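Local coordinates for protein Mono(ADP-ribosyl)transferase SpvB (Salmonella typhimurium, PDB 2GWM) that probably transfers ADP-ribose from NAD(+) to an arginine of host actin, blocking filament assembly, the chain here being its ADP-ribosyltransferase domain, at residues A[7-12]-A[138-143]; A[18-23]-A[107-112]; A[83-88]-A[120-125]; A[130-135]-A[147-152]. All coordinates share one frame; numbering follows the deposited sequence.

The four contacts lie in one ADP-ribosyltransferase domain. Interactions 1 and 2 both use helix 3-24, and their centres are about 14 Å apart. Interaction 4 touches both. Leu8 and Tyr11 of interaction 1 pack on Leu150, and strand 110-112 of interaction 2 pairs with strand 149-151. Here two predicted active-site residues meet: Ser111 OG lies 2.6 Å from Glu148 OE2, a probable hydrogen bond. Interaction 3 stands apart, its centre about 25 Å from that of interaction 1. It continues the strand that carries Arg81, the third predicted active-site residue, whose NH1 is hydrogen-bonded to Ser111 O.

Interaction 1: residues A[7-12]-A[138-143]; sequences ALRYYS and GDVAHF
Val140, Arg9 and Ser12 bury the most surface where helix 7-12 meets the turn 138-143. Val140 supplies the apolar part. Its CG1 lies 3.6 Å from Leu8 CG and also touches Leu8 CD2, the two side chains crossing at about a right angle. The same methyl meets Arg9 CG at 3.9 Å. Leu71 also touches both Leu8 and Val140.

Arg9 runs out extended from CG to NE, with CD anti to CA (chi2 -178°). Its guanidinium passes over the turn and one face lies on Val140 CA. NH1 donates to Asp139 O at 2.9 Å. This bond is bent, 137° at the hydrogen, and the oxygen sits out of the guanidinium plane. NH1 also donates to a water in that plane, and the water in turn donates to Val140 O. Arg9 NH2 and Asp139 OD2 form only a long salt bridge, 3.9 Å, with their planes steeply inclined. The stronger ionic partner of Arg9 is Glu1, at NE, while Asp139 OD1 pairs with Lys144.

Ser12 points at the turn. Its OG is anti to the backbone N (chi1 174°) and accepts from His142 N at 2.9 Å, a fairly straight bond. Ala141 CA and His142 CB pack around this oxygen.

The contact thus joins the N-terminal helix of the transferase domain to the loop between strands 135-136 and 149-151, just ahead of the predicted active-site residue Glu148. Its chemistry implies that the turn is held mainly through its backbone, with Arg9 and Ser12 gripping peptide groups on the two sides of Val140.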
# COMPACT_ATOMS: atom_id res chain seq x y z
N ALA A 7 -8.01 -15.65 -0.58
CA ALA A 7 -7.76 -14.75 0.55
C ALA A 7 -7.32 -13.36 0.08
O ALA A 7 -7.78 -12.39 0.61
CB ALA A 7 -6.79 -15.33 1.51
N LEU A 8 -6.47 -13.30 -0.95
CA LEU A 8 -6.08 -12.02 -1.54
C LEU A 8 -7.26 -11.29 -2.14
O LEU A 8 -7.38 -10.04 -2.01
CB LEU A 8 -5.01 -12.27 -2.62
CG LEU A 8 -4.53 -11.01 -3.41
CD1 LEU A 8 -3.94 -10.00 -2.44
CD2 LEU A 8 -3.50 -11.48 -4.40
N ARG A 9 -8.16 -11.99 -2.80
CA ARG A 9 -9.39 -11.36 -3.29
C ARG A 9 -10.16 -10.72 -2.14
O ARG A 9 -10.63 -9.59 -2.25
CB ARG A 9 -10.29 -12.38 -4.01
CG ARG A 9 -9.74 -12.91 -5.34
CD ARG A 9 -10.73 -13.90 -6.01
NE ARG A 9 -10.24 -14.30 -7.31
CZ ARG A 9 -10.33 -13.57 -8.43
NH1 ARG A 9 -10.94 -12.38 -8.46
NH2 ARG A 9 -9.80 -14.04 -9.56
N TYR A 10 -10.27 -11.43 -1.02
CA TYR A 10 -10.98 -10.89 0.14
C TYR A 10 -10.27 -9.67 0.72
O TYR A 10 -10.91 -8.70 1.09
CB TYR A 10 -11.09 -11.99 1.20
CG TYR A 10 -11.83 -11.54 2.41
CD1 TYR A 10 -13.19 -11.64 2.50
CD2 TYR A 10 -11.14 -11.00 3.50
CE1 TYR A 10 -13.85 -11.19 3.61
CE2 TYR A 10 -11.79 -10.52 4.60
CZ TYR A 10 -13.15 -10.67 4.69
OH TYR A 10 -13.86 -10.27 5.81
N TYR A 11 -8.95 -9.73 0.84
CA TYR A 11 -8.13 -8.59 1.21
C TYR A 11 -8.52 -7.37 0.37
O TYR A 11 -8.75 -6.30 0.89
CB TYR A 11 -6.64 -8.93 0.98
CG TYR A 11 -5.81 -7.68 1.15
CD1 TYR A 11 -5.35 -7.29 2.39
CD2 TYR A 11 -5.53 -6.88 0.06
CE1 TYR A 11 -4.64 -6.09 2.53
CE2 TYR A 11 -4.83 -5.67 0.23
CZ TYR A 11 -4.41 -5.28 1.45
OH TYR A 11 -3.73 -4.07 1.57
N SER A 12 -8.50 -7.56 -0.94
CA SER A 12 -8.80 -6.46 -1.87
C SER A 12 -10.20 -5.88 -1.65
O SER A 12 -10.41 -4.67 -1.69
CB SER A 12 -8.58 -6.92 -3.33
OG SER A 12 -8.98 -5.94 -4.27
N GLY A 138 -4.47 -7.33 -11.34
CA GLY A 138 -5.33 -7.67 -12.45
C GLY A 138 -6.73 -8.02 -11.94
O GLY A 138 -7.31 -7.28 -11.15
N ASP A 139 -7.22 -9.16 -12.40
CA ASP A 139 -8.58 -9.55 -12.10
C ASP A 139 -8.77 -10.04 -10.67
O ASP A 139 -9.88 -10.30 -10.24
CB ASP A 139 -9.04 -10.65 -13.03
CG ASP A 139 -10.55 -10.83 -12.98
OD1 ASP A 139 -11.28 -9.85 -13.23
OD2 ASP A 139 -11.00 -11.94 -12.68
N VAL A 140 -7.69 -10.18 -9.92
CA VAL A 140 -7.79 -10.48 -8.50
C VAL A 140 -8.39 -9.29 -7.75
O VAL A 140 -9.02 -9.45 -6.71
CB VAL A 140 -6.46 -10.85 -7.93
CG1 VAL A 140 -6.56 -10.99 -6.44
CG2 VAL A 140 -6.04 -12.15 -8.55
N ALA A 141 -8.19 -8.08 -8.27
CA ALA A 141 -8.70 -6.89 -7.58
C ALA A 141 -10.21 -6.95 -7.56
O ALA A 141 -10.85 -7.34 -8.55
CB ALA A 141 -8.25 -5.63 -8.32
N HIS A 142 -10.81 -6.46 -6.48
CA HIS A 142 -12.25 -6.53 -6.37
C HIS A 142 -12.92 -5.65 -7.38
O HIS A 142 -13.86 -6.09 -8.07
CB HIS A 142 -12.70 -6.11 -4.97
CG HIS A 142 -14.16 -6.34 -4.75
ND1 HIS A 142 -14.69 -7.61 -4.68
CD2 HIS A 142 -15.20 -5.49 -4.71
CE1 HIS A 142 -16.00 -7.52 -4.52
NE2 HIS A 142 -16.33 -6.24 -4.55
N PHE A 143 -12.48 -4.40 -7.45
CA PHE A 143 -12.98 -3.47 -8.44
C PHE A 143 -11.99 -3.45 -9.59
O PHE A 143 -10.78 -3.36 -9.39
CB PHE A 143 -13.16 -2.09 -7.82
CG PHE A 143 -14.28 -2.02 -6.82
CD1 PHE A 143 -15.59 -2.15 -7.21
CD2 PHE A 143 -14.05 -1.78 -5.47
CE1 PHE A 143 -16.64 -2.10 -6.28
CE2 PHE A 143 -15.07 -1.73 -4.55
CZ PHE A 143 -16.38 -1.87 -4.97
O HOH W 1 -11.69 -10.38 -6.65

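Interaction 2: residues A[18-23]-A[107-112]; sequences VINKYL and KAFMST
Leu23 sits against Lys107 and Phe109 where helix 18-23 crosses the approach to strand 110-112. This is the ADP-ribosyltransferase fold, and the strand carries Ser111, a predicted active-site residue. Starting from the backbone, Leu23 CB comes first, 3.5 Å from Lys107 O. CG, anti to the carbonyl carbon of its own residue (chi1 -76°), stays beside the same Lys107 oxygen, 4.1 Å from it. At the tip, CD1 meets Phe109 CD2 at 4.0 Å and lies as close to CE2. It approaches the ring obliquely.

One turn earlier, Ile19 brings CG2 to the edge of the same ring, near its plane. The Phe109 side that bears CD2 and CE2 is therefore lined by two branched side chains of the helix. Tyr11, from the same helix, and Ile64 of helix 50-69 also meet this ring, and Pro153 touches both Leu23 and Phe109.

Asn20, between Ile19 and Leu23 in sequence, covers the chain ahead of the ring. Its CB lies 3.7 Å from Ala108 CB, and its amide reaches past this methyl to the backbone of Phe109. Lys107 closes the far end, with CB 3.8 Å from Leu23 O, while its amine leads away from the helix. The contact closes where Asn20 and Ala108 bring the two backbones nearest, their CA atoms 4.8 Å apart.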
# COMPACT_ATOMS: atom_id res chain seq x y z
N VAL A 18 -8.94 -3.82 7.74
CA VAL A 18 -8.60 -4.28 9.07
C VAL A 18 -7.10 -4.63 9.20
O VAL A 18 -6.42 -4.28 10.18
CB VAL A 18 -9.43 -5.54 9.39
CG1 VAL A 18 -8.92 -6.27 10.61
CG2 VAL A 18 -10.90 -5.14 9.57
N ILE A 19 -6.59 -5.36 8.22
CA ILE A 19 -5.26 -5.93 8.28
C ILE A 19 -4.11 -4.93 8.36
O ILE A 19 -3.13 -5.17 9.06
CB ILE A 19 -5.00 -6.76 6.99
CG1 ILE A 19 -5.64 -8.11 7.15
CG2 ILE A 19 -3.50 -6.91 6.73
CD1 ILE A 19 -4.79 -9.08 7.93
N ASN A 20 -4.21 -3.84 7.61
CA ASN A 20 -3.10 -2.93 7.56
C ASN A 20 -2.94 -2.15 8.84
O ASN A 20 -1.84 -1.99 9.34
CB ASN A 20 -3.23 -2.03 6.32
CG ASN A 20 -3.12 -2.83 4.99
OD1 ASN A 20 -3.84 -2.57 3.98
ND2 ASN A 20 -2.21 -3.78 4.99
N LYS A 21 -4.06 -1.75 9.45
CA LYS A 21 -3.98 -1.16 10.79
C LYS A 21 -3.40 -2.14 11.79
O LYS A 21 -2.57 -1.80 12.63
CB LYS A 21 -5.35 -0.67 11.26
CG LYS A 21 -5.84 0.52 10.50
CD LYS A 21 -7.26 0.95 10.94
CE LYS A 21 -7.61 2.30 10.38
NZ LYS A 21 -8.90 2.87 10.94
N TYR A 22 -3.83 -3.39 11.72
CA TYR A 22 -3.28 -4.45 12.59
C TYR A 22 -1.76 -4.57 12.46
O TYR A 22 -1.01 -4.55 13.45
CB TYR A 22 -3.95 -5.78 12.23
CG TYR A 22 -3.44 -6.97 13.04
CD1 TYR A 22 -3.87 -7.19 14.35
CD2 TYR A 22 -2.56 -7.87 12.48
CE1 TYR A 22 -3.43 -8.24 15.07
CE2 TYR A 22 -2.09 -8.98 13.21
CZ TYR A 22 -2.53 -9.14 14.52
OH TYR A 22 -2.17 -10.23 15.28
N LEU A 23 -1.31 -4.64 11.20
CA LEU A 23 0.12 -4.83 10.92
C LEU A 23 0.90 -3.63 11.36
O LEU A 23 2.01 -3.78 11.84
CB LEU A 23 0.36 -5.09 9.43
CG LEU A 23 -0.00 -6.51 8.94
CD1 LEU A 23 -0.12 -6.59 7.46
CD2 LEU A 23 1.00 -7.53 9.45
N LYS A 107 5.10 -1.34 7.19
CA LYS A 107 4.68 -2.57 7.86
C LYS A 107 3.44 -3.26 7.30
O LYS A 107 3.20 -4.41 7.59
CB LYS A 107 4.46 -2.30 9.33
CG LYS A 107 5.79 -1.97 10.03
CD LYS A 107 5.59 -1.87 11.52
CE LYS A 107 6.82 -1.31 12.20
NZ LYS A 107 8.00 -2.29 12.30
N ALA A 108 2.67 -2.54 6.55
CA ALA A 108 1.42 -2.98 5.99
C ALA A 108 1.64 -3.48 4.55
O ALA A 108 2.69 -3.25 3.93
CB ALA A 108 0.44 -1.80 5.99
N PHE A 109 0.59 -4.06 3.96
CA PHE A 109 0.58 -4.23 2.52
C PHE A 109 0.63 -2.82 1.92
O PHE A 109 0.03 -1.90 2.47
CB PHE A 109 -0.66 -4.97 2.09
CG PHE A 109 -0.65 -6.45 2.40
CD1 PHE A 109 -0.23 -7.34 1.46
CD2 PHE A 109 -1.04 -6.92 3.62
CE1 PHE A 109 -0.25 -8.70 1.72
CE2 PHE A 109 -1.04 -8.27 3.90
CZ PHE A 109 -0.59 -9.13 2.98
N MET A 110 1.35 -2.67 0.85
CA MET A 110 1.56 -1.33 0.22
C MET A 110 0.92 -1.32 -1.17
O MET A 110 1.31 -2.07 -2.03
CB MET A 110 3.03 -0.96 0.15
CG MET A 110 3.23 0.49 -0.37
SD MET A 110 5.00 0.85 -0.50
CE MET A 110 5.49 0.05 -1.97
N SER A 111 -0.12 -0.50 -1.34
CA SER A 111 -0.81 -0.40 -2.60
C SER A 111 -0.28 0.77 -3.44
O SER A 111 -0.09 1.86 -2.91
CB SER A 111 -2.29 -0.16 -2.34
OG SER A 111 -2.99 -0.02 -3.53
N THR A 112 -0.07 0.51 -4.71
CA THR A 112 0.49 1.49 -5.66
C THR A 112 -0.19 1.28 -7.02
O THR A 112 -0.89 0.30 -7.21
CB THR A 112 2.01 1.30 -5.86
OG1 THR A 112 2.29 0.11 -6.61
CG2 THR A 112 2.75 1.31 -4.56

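Interaction 3: residues A[83-88]-A[120-125]; sequences LKLDKP and NDTILN
Leu83 and Thr122 form an antiparallel hydrogen-bonded pair, with Leu83 N donating to Thr122 O at 2.9 Å and Thr122 N to Leu83 O at 3.1 Å. Beyond this pair the chain 83-88 turns away, and the Asp121 carboxylate takes over from the backbone. With CG between the backbone N and the carbonyl carbon (chi1 70°), this carboxylate faces the NH groups of Leu85 and Asp86. Its OD1 accepts from Leu85 N at 2.9 Å, nearly straight, on the syn lone pair. OD2 accepts from Asp86 N at 2.9 Å, from a donor 34° out of the carboxylate plane. Thr122 OG1 also donates to OD1. These three bonds, with one from a water at OD2, should hold the carboxylate in place.

Asp86 OD2 lies only 3.3 Å from Asp121 OD2, a like-charge approach. It is probably eased by Arg192, which forms a salt bridge with Asp86 OD1 and a hydrogen bond with Thr122 OG1. The water links Lys84 NZ to Asp121 OD2.

In the apolar part, Leu83 CD1 meets Leu124 CD1 at 3.7 Å. Leu85 CD1 packs on the Thr122 side chain, 3.7 Å from OG1 and 3.9 Å from CG2.

The contact lies at one edge of the mixed five-stranded sheet, where outer strand 78-83 ends beside strand 122-127. Strand 192-198 flanks strand 122-127 on its other side, and helix 91-97 packs on Leu85 and Asp86.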
# COMPACT_ATOMS: atom_id res chain seq x y z
N LEU A 83 -0.54 10.18 -1.21
CA LEU A 83 -0.72 10.10 0.26
C LEU A 83 -1.12 11.45 0.85
O LEU A 83 -0.73 12.51 0.37
CB LEU A 83 0.58 9.66 1.00
CG LEU A 83 1.23 8.30 0.89
CD1 LEU A 83 2.40 8.23 1.85
CD2 LEU A 83 0.25 7.22 1.21
N LYS A 84 -1.85 11.42 1.95
CA LYS A 84 -2.09 12.59 2.72
C LYS A 84 -1.12 12.51 3.85
O LYS A 84 -1.29 11.67 4.78
CB LYS A 84 -3.52 12.56 3.22
CG LYS A 84 -3.94 13.81 3.83
CD LYS A 84 -5.38 13.73 4.27
CE LYS A 84 -5.92 15.12 4.51
NZ LYS A 84 -4.95 16.04 5.24
N LEU A 85 -0.07 13.33 3.81
CA LEU A 85 0.91 13.40 4.89
C LEU A 85 0.85 14.63 5.74
O LEU A 85 1.55 14.68 6.75
CB LEU A 85 2.34 13.27 4.38
CG LEU A 85 2.79 11.98 3.75
CD1 LEU A 85 4.29 12.13 3.37
CD2 LEU A 85 2.56 10.80 4.69
N ASP A 86 0.03 15.62 5.40
CA ASP A 86 0.04 16.88 6.11
C ASP A 86 -0.94 16.97 7.27
O ASP A 86 -1.15 18.06 7.79
CB ASP A 86 -0.17 18.05 5.13
CG ASP A 86 1.01 18.24 4.23
OD1 ASP A 86 2.12 18.22 4.73
OD2 ASP A 86 0.84 18.44 3.03
N LYS A 87 -1.43 15.82 7.73
CA LYS A 87 -2.27 15.75 8.95
C LYS A 87 -1.39 15.97 10.18
O LYS A 87 -0.34 15.34 10.30
CB LYS A 87 -2.94 14.39 9.07
CG LYS A 87 -3.67 13.89 7.82
CD LYS A 87 -4.74 12.82 8.06
CE LYS A 87 -4.29 11.73 9.01
NZ LYS A 87 -5.45 10.96 9.59
N PRO A 88 -1.82 16.83 11.12
CA PRO A 88 -1.16 16.88 12.43
C PRO A 88 -0.68 15.53 12.98
O PRO A 88 0.49 15.41 13.32
CB PRO A 88 -2.24 17.48 13.32
CG PRO A 88 -2.86 18.51 12.40
CD PRO A 88 -2.89 17.84 11.04
N ASN A 120 -3.11 14.08 -4.09
CA ASN A 120 -3.18 14.32 -2.69
C ASN A 120 -2.06 15.29 -2.32
O ASN A 120 -1.35 15.77 -3.21
CB ASN A 120 -3.00 13.01 -1.92
CG ASN A 120 -3.81 12.93 -0.68
OD1 ASN A 120 -3.93 13.91 0.08
ND2 ASN A 120 -4.41 11.72 -0.42
N ASP A 121 -1.89 15.59 -1.04
CA ASP A 121 -0.82 16.53 -0.68
C ASP A 121 0.58 16.05 -1.06
O ASP A 121 1.47 16.86 -1.34
CB ASP A 121 -0.91 17.06 0.76
CG ASP A 121 -0.62 16.04 1.88
OD1 ASP A 121 0.37 15.29 1.77
OD2 ASP A 121 -1.40 16.04 2.91
N THR A 122 0.76 14.75 -1.11
CA THR A 122 2.02 14.13 -1.43
C THR A 122 1.85 13.13 -2.56
O THR A 122 0.97 12.26 -2.50
CB THR A 122 2.57 13.42 -0.18
OG1 THR A 122 2.71 14.34 0.87
CG2 THR A 122 3.87 12.75 -0.47
N ILE A 123 2.68 13.21 -3.58
CA ILE A 123 2.75 12.22 -4.61
C ILE A 123 4.06 11.50 -4.46
O ILE A 123 5.14 12.08 -4.44
CB ILE A 123 2.73 12.84 -6.04
CG1 ILE A 123 1.55 13.79 -6.24
CG2 ILE A 123 2.71 11.76 -7.12
CD1 ILE A 123 0.23 13.23 -5.91
N LEU A 124 3.96 10.19 -4.30
CA LEU A 124 5.16 9.32 -4.30
C LEU A 124 5.43 8.76 -5.68
O LEU A 124 4.55 8.19 -6.33
CB LEU A 124 4.92 8.14 -3.36
CG LEU A 124 4.55 8.48 -1.96
CD1 LEU A 124 4.42 7.21 -1.10
CD2 LEU A 124 5.43 9.47 -1.28
N ASN A 125 6.67 8.92 -6.14
CA ASN A 125 7.17 8.40 -7.37
C ASN A 125 8.18 7.35 -6.95
O ASN A 125 9.19 7.66 -6.45
CB ASN A 125 7.89 9.57 -8.13
CG ASN A 125 8.48 9.16 -9.44
OD1 ASN A 125 7.83 8.48 -10.25
ND2 ASN A 125 9.74 9.62 -9.69
O HOH W 2 -3.76 17.08 3.13

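Interaction 4: residues A[130-135]-A[147-152]; sequences KGHKGR and AEMLFP
Arg135 and Leu150 exchange two backbone hydrogen bonds as an antiparallel hydrogen-bonded pair. Arg135 N donates to Leu150 O, and Leu150 N to Arg135 O, both at 2.9 Å. Weaker CA-H...O contacts flank them, from Gly134 CA to Leu150 O and from Met149 CA to Arg135 O. The loop before the strand is tied up by its own side chains. Arg135 NH1 donates to His132 O on a lone pair, and to Gly134 O from above that carbonyl plane; both oxygens lie in the guanidinium plane. Gly134 N donates to His132 ND1 at 3.0 Å, holding the imidazole against the turn.

Packing spreads outward from Gly134. Its CA sits over one face of Phe151, 3.6 Å from the ring centroid, in a CH-pi contact. Met149 CE lies 3.4 Å from Gly134 C. Phe151 and Met149 thus close directly on the glycine backbone, with Phe151 CE1 3.4 Å from Gly134 N.

With CG between the backbone N and the carbonyl carbon (chi1 65°), the His132 ring reaches Met149 tip to tip, CE1 3.6 Å from SD. It meets Phe151 obliquely, planes at 37°. On the outer side, Pro152 CD rests 3.8 Å from Lys133 CB.

Strand 149-151 is the middle strand of a three-stranded antiparallel sheet, between 135-136 and 110-112. Glu148, predicted to be in the active site, immediately precedes it. Helix 50-69 covers Arg135, Leu150 and Pro152 through Leu68, and helix 3-24 packs on Leu150.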
# COMPACT_ATOMS: atom_id res chain seq x y z
N LYS A 130 14.59 -4.73 -10.52
CA LYS A 130 14.11 -6.03 -11.01
C LYS A 130 14.06 -7.00 -9.87
O LYS A 130 14.94 -6.98 -9.05
CB LYS A 130 15.02 -6.58 -12.07
CG LYS A 130 14.93 -5.93 -13.41
CD LYS A 130 16.00 -6.58 -14.29
CE LYS A 130 16.40 -5.79 -15.53
NZ LYS A 130 17.49 -6.48 -16.27
N GLY A 131 13.00 -7.78 -9.77
CA GLY A 131 12.90 -8.84 -8.75
C GLY A 131 12.18 -8.44 -7.49
O GLY A 131 12.15 -9.18 -6.49
N HIS A 132 11.63 -7.22 -7.51
CA HIS A 132 10.90 -6.70 -6.37
C HIS A 132 9.63 -7.55 -6.12
O HIS A 132 9.23 -8.31 -6.99
CB HIS A 132 10.51 -5.25 -6.63
CG HIS A 132 9.54 -5.10 -7.76
ND1 HIS A 132 8.19 -5.29 -7.60
CD2 HIS A 132 9.73 -4.83 -9.08
CE1 HIS A 132 7.58 -5.12 -8.76
NE2 HIS A 132 8.49 -4.83 -9.67
N LYS A 133 9.03 -7.39 -4.95
CA LYS A 133 7.91 -8.25 -4.50
C LYS A 133 6.53 -7.74 -4.88
O LYS A 133 5.51 -8.33 -4.56
CB LYS A 133 7.98 -8.42 -2.99
CG LYS A 133 9.16 -9.28 -2.56
CD LYS A 133 9.10 -9.53 -1.07
CE LYS A 133 10.20 -10.49 -0.61
NZ LYS A 133 9.97 -11.86 -1.06
N GLY A 134 6.47 -6.62 -5.59
CA GLY A 134 5.20 -6.10 -6.00
C GLY A 134 4.58 -6.89 -7.12
O GLY A 134 5.28 -7.39 -8.01
N ARG A 135 3.26 -7.02 -7.12
CA ARG A 135 2.58 -7.76 -8.16
C ARG A 135 1.33 -7.05 -8.60
O ARG A 135 0.58 -6.46 -7.80
CB ARG A 135 2.20 -9.16 -7.67
CG ARG A 135 3.34 -10.03 -7.24
CD ARG A 135 4.11 -10.50 -8.42
NE ARG A 135 5.15 -11.44 -8.03
CZ ARG A 135 6.36 -11.10 -7.58
NH1 ARG A 135 6.70 -9.83 -7.44
NH2 ARG A 135 7.25 -12.03 -7.28
N ALA A 147 -5.55 -0.32 -12.45
CA ALA A 147 -4.34 -1.07 -12.22
C ALA A 147 -3.82 -0.84 -10.83
O ALA A 147 -3.82 0.27 -10.31
CB ALA A 147 -3.27 -0.72 -13.25
N GLU A 148 -3.40 -1.94 -10.21
CA GLU A 148 -2.86 -1.87 -8.86
C GLU A 148 -1.72 -2.82 -8.77
O GLU A 148 -1.90 -4.01 -9.07
CB GLU A 148 -3.95 -2.20 -7.86
CG GLU A 148 -3.50 -2.12 -6.43
CD GLU A 148 -4.64 -2.26 -5.43
OE1 GLU A 148 -5.79 -2.59 -5.86
OE2 GLU A 148 -4.34 -2.07 -4.24
N MET A 149 -0.59 -2.33 -8.28
CA MET A 149 0.53 -3.17 -7.90
C MET A 149 0.58 -3.19 -6.38
O MET A 149 0.73 -2.14 -5.74
CB MET A 149 1.85 -2.60 -8.42
CG MET A 149 2.99 -3.33 -7.82
SD MET A 149 4.46 -3.29 -8.79
CE MET A 149 3.83 -4.63 -9.61
N LEU A 150 0.38 -4.36 -5.78
CA LEU A 150 0.34 -4.49 -4.34
C LEU A 150 1.65 -5.16 -3.92
O LEU A 150 2.16 -6.07 -4.57
CB LEU A 150 -0.85 -5.39 -3.93
CG LEU A 150 -1.09 -5.46 -2.44
CD1 LEU A 150 -1.61 -4.21 -1.90
CD2 LEU A 150 -2.13 -6.56 -2.16
N PHE A 151 2.19 -4.68 -2.80
CA PHE A 151 3.37 -5.20 -2.17
C PHE A 151 3.01 -5.81 -0.83
O PHE A 151 2.18 -5.30 -0.12
CB PHE A 151 4.36 -4.04 -1.92
CG PHE A 151 4.98 -3.46 -3.18
CD1 PHE A 151 6.22 -3.85 -3.61
CD2 PHE A 151 4.27 -2.58 -3.96
CE1 PHE A 151 6.78 -3.32 -4.77
CE2 PHE A 151 4.80 -2.08 -5.09
CZ PHE A 151 6.04 -2.45 -5.50
N PRO A 152 3.68 -6.91 -0.48
CA PRO A 152 3.43 -7.48 0.84
C PRO A 152 4.03 -6.66 1.92
O PRO A 152 4.78 -5.70 1.66
CB PRO A 152 4.12 -8.85 0.76
CG PRO A 152 5.28 -8.61 -0.16
CD PRO A 152 4.71 -7.64 -1.20